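Acyl-CoA hydrolase (Bacillus cereus, PDB 1Y7U) probably hydrolyses the thioester bond of long-chain fatty acyl-CoAs, releasing free fatty acid and coenzyme A, and is seen with coenzyme A and calcium bound. Local coordinates at residues Asp47-Ile52 and Val98-Val103. Residues are numbered along the deposited sequence; the frame is centred on the assembly and turned at random.
Sequences DMVASI and VFVKVV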
ATOM      1  N   ASP A  47       7.443 -14.747  -7.069  1.00 29.20           N
ATOM      2  CA  ASP A  47       6.973 -14.521  -8.429  1.00 28.91           C
ATOM      3  C   ASP A  47       7.494 -13.189  -8.971  1.00 28.75           C
ATOM      4  O   ASP A  47       7.938 -13.102 -10.115  1.00 28.05           O
ATOM      5  CB  ASP A  47       5.436 -14.537  -8.452  1.00 28.58           C
ATOM      6  CG  ASP A  47       4.858 -14.171  -9.811  1.00 30.04           C
ATOM      7  OD1 ASP A  47       5.081 -14.926 -10.779  1.00 31.47           O
ATOM      8  OD2 ASP A  47       4.175 -13.127  -9.916  1.00 32.38           O
HETATM    9  N   MSE A  48       7.456 -12.161  -8.134  1.00 29.22           N
HETATM   10  CA  MSE A  48       7.883 -10.832  -8.536  1.00 30.28           C
HETATM   11  C   MSE A  48       9.323 -10.790  -8.992  1.00 29.17           C
HETATM   12  O   MSE A  48       9.635 -10.382 -10.112  1.00 28.95           O
HETATM   13  CB  MSE A  48       7.695  -9.854  -7.379  1.00 35.49           C
HETATM   14  CG  MSE A  48       8.066  -8.416  -7.710  1.00 44.27           C
HETATM   15 SE   MSE A  48       7.038  -7.661  -9.175  1.00 54.96          SE
HETATM   16  CE  MSE A  48       8.420  -7.692 -10.502  1.00 51.44           C
ATOM     17  N   VAL A  49      10.202 -11.214  -8.104  1.00 28.11           N
ATOM     18  CA  VAL A  49      11.618 -11.216  -8.369  1.00 26.45           C
ATOM     19  C   VAL A  49      11.939 -12.146  -9.552  1.00 26.60           C
ATOM     20  O   VAL A  49      12.871 -11.906 -10.318  1.00 26.74           O
ATOM     21  CB  VAL A  49      12.351 -11.624  -7.077  1.00 25.26           C
ATOM     22  CG1 VAL A  49      12.723 -13.089  -7.108  1.00 24.43           C
ATOM     23  CG2 VAL A  49      13.537 -10.724  -6.854  1.00 25.33           C
ATOM     24  N   ALA A  50      11.140 -13.195  -9.712  1.00 26.69           N
ATOM     25  CA  ALA A  50      11.322 -14.150 -10.800  1.00 25.22           C
ATOM     26  C   ALA A  50      10.860 -13.587 -12.146  1.00 26.59           C
ATOM     27  O   ALA A  50      11.439 -13.889 -13.189  1.00 27.06           O
ATOM     28  CB  ALA A  50      10.562 -15.409 -10.494  1.00 22.70           C
ATOM     29  N   SER A  51       9.796 -12.792 -12.125  1.00 25.90           N
ATOM     30  CA  SER A  51       9.290 -12.194 -13.346  1.00 25.54           C
ATOM     31  C   SER A  51      10.348 -11.238 -13.884  1.00 26.47           C
ATOM     32  O   SER A  51      10.428 -11.000 -15.089  1.00 26.59           O
ATOM     33  CB  SER A  51       7.992 -11.428 -13.078  1.00 25.19           C
ATOM     34  OG  SER A  51       8.239 -10.148 -12.521  1.00 21.08           O
ATOM     35  N   ILE A  52      11.157 -10.682 -12.989  1.00 25.54           N
ATOM     36  CA  ILE A  52      12.208  -9.770 -13.410  1.00 25.66           C
ATOM     37  C   ILE A  52      13.296 -10.587 -14.091  1.00 26.87           C
ATOM     38  O   ILE A  52      13.825 -10.181 -15.121  1.00 27.83           O
ATOM     39  CB  ILE A  52      12.804  -8.992 -12.216  1.00 26.41           C
ATOM     40  CG1 ILE A  52      11.749  -8.040 -11.643  1.00 25.49           C
ATOM     41  CG2 ILE A  52      14.033  -8.210 -12.657  1.00 25.49           C
ATOM     42  CD1 ILE A  52      12.195  -7.287 -10.419  1.00 22.43           C
ATOM     43  N   VAL A  98      12.336 -20.344 -13.717  1.00 28.78           N
ATOM     44  CA  VAL A  98      13.129 -19.505 -12.849  1.00 25.61           C
ATOM     45  C   VAL A  98      13.178 -20.087 -11.454  1.00 26.48           C
ATOM     46  O   VAL A  98      12.141 -20.358 -10.835  1.00 25.72           O
ATOM     47  CB  VAL A  98      12.543 -18.086 -12.791  1.00 21.90           C
ATOM     48  CG1 VAL A  98      13.456 -17.185 -11.980  1.00 23.01           C
ATOM     49  CG2 VAL A  98      12.355 -17.545 -14.203  1.00 17.77           C
ATOM     50  N   PHE A  99      14.393 -20.302 -10.972  1.00 24.73           N
ATOM     51  CA  PHE A  99      14.586 -20.833  -9.634  1.00 24.65           C
ATOM     52  C   PHE A  99      14.538 -19.643  -8.685  1.00 27.33           C
ATOM     53  O   PHE A  99      15.042 -18.558  -9.002  1.00 28.49           O
ATOM     54  CB  PHE A  99      15.944 -21.520  -9.515  1.00 21.29           C
ATOM     55  CG  PHE A  99      16.252 -22.000  -8.136  1.00 20.84           C
ATOM     56  CD1 PHE A  99      15.559 -23.078  -7.589  1.00 22.60           C
ATOM     57  CD2 PHE A  99      17.191 -21.334  -7.344  1.00 21.39           C
ATOM     58  CE1 PHE A  99      15.796 -23.490  -6.265  1.00 21.22           C
ATOM     59  CE2 PHE A  99      17.436 -21.735  -6.020  1.00 19.89           C
ATOM     60  CZ  PHE A  99      16.734 -22.813  -5.481  1.00 20.62           C
ATOM     61  N   VAL A 100      13.915 -19.834  -7.530  1.00 28.17           N
ATOM     62  CA  VAL A 100      13.824 -18.766  -6.555  1.00 28.01           C
ATOM     63  C   VAL A 100      14.215 -19.305  -5.204  1.00 28.43           C
ATOM     64  O   VAL A 100      13.751 -20.359  -4.775  1.00 28.81           O
ATOM     65  CB  VAL A 100      12.415 -18.187  -6.466  1.00 27.86           C
ATOM     66  CG1 VAL A 100      12.435 -16.954  -5.582  1.00 29.76           C
ATOM     67  CG2 VAL A 100      11.908 -17.839  -7.854  1.00 29.89           C
ATOM     68  N   LYS A 101      15.058 -18.547  -4.528  1.00 29.18           N
ATOM     69  CA  LYS A 101      15.587 -18.922  -3.236  1.00 28.80           C
ATOM     70  C   LYS A 101      15.220 -17.846  -2.208  1.00 29.42           C
ATOM     71  O   LYS A 101      15.404 -16.655  -2.454  1.00 29.23           O
ATOM     72  CB  LYS A 101      17.087 -19.059  -3.435  1.00 30.72           C
ATOM     73  CG  LYS A 101      17.943 -19.262  -2.252  1.00 36.13           C
ATOM     74  CD  LYS A 101      19.357 -19.245  -2.774  1.00 40.78           C
ATOM     75  CE  LYS A 101      20.373 -19.109  -1.680  1.00 47.15           C
ATOM     76  NZ  LYS A 101      21.719 -19.056  -2.303  1.00 54.11           N
ATOM     77  N   VAL A 102      14.670 -18.262  -1.071  1.00 28.19           N
ATOM     78  CA  VAL A 102      14.284 -17.318  -0.026  1.00 26.05           C
ATOM     79  C   VAL A 102      15.056 -17.612   1.260  1.00 27.97           C
ATOM     80  O   VAL A 102      14.932 -18.688   1.845  1.00 28.30           O
ATOM     81  CB  VAL A 102      12.769 -17.392   0.258  1.00 23.98           C
ATOM     82  CG1 VAL A 102      12.395 -16.421   1.354  1.00 21.51           C
ATOM     83  CG2 VAL A 102      11.991 -17.072  -1.006  1.00 23.95           C
ATOM     84  N   VAL A 103      15.840 -16.635   1.702  1.00 27.97           N
ATOM     85  CA  VAL A 103      16.660 -16.781   2.893  1.00 28.22           C
ATOM     86  C   VAL A 103      16.346 -15.755   3.968  1.00 29.99           C
ATOM     87  O   VAL A 103      16.338 -14.558   3.706  1.00 30.30           O
ATOM     88  CB  VAL A 103      18.147 -16.643   2.536  1.00 25.44           C
ATOM     89  CG1 VAL A 103      19.003 -16.780   3.781  1.00 25.80           C
ATOM     90  CG2 VAL A 103      18.521 -17.679   1.513  1.00 23.64           C
TER
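The single methyl of Ala50 sits over the gap between two valine side chains of the strand, Val98 and Val100. Its CB lies 3.7 Å from Val98 CG1 and 3.8 Å from Val100 CG2. The two valines are two residues apart, so both point to the helix side. They have nearly the same first torsion but meet the methyl with different branches. In Val98, CG1 is anti to the backbone N (chi1 -175°), and this branch touches CB and the CA behind it. The other branch, CG2, lies 3.9 Å from Ala50 O. In Val100 the branch beside the backbone N, CG2, does the touching. Its CG1, anti to N, turns instead to Val49, where the two CG1 methyls stand 4.2 Å apart. Val49 reaches the strand from the flank of the helix, and its side chain runs obliquely across that of Val100. The contact is wholly apolar and buried, with no hydrogen bond between the segments.

This is the centre of the hotdog fold. Helix 39-58 is the sausage, and the antiparallel sheet wraps it as the bun. Strand 95-105 is the middle strand of that sheet within the chain. The axes of the two short segments approach to 8.6 Å, and their N-to-C directions make an angle of 138°. Phe122 on the neighbouring strand 112-125 also packs on Ala50, and Val20 and Lys22 of strand 20-25 pack on Val49.

Behind the apolar face, Ser51 turns away from the strand. Its OG gives a 2.8 Å hydrogen bond to Met48 O, one turn back, with the donor tilted 16° from the carbonyl plane. That carbonyl also accepts from Ile52 N. Ser51 OG is bonded as well to Arg25 NH1 of a third subunit. On the far face of the strand, Phe99 meets Phe119 edge-to-face and packs on Leu172 of a second subunit.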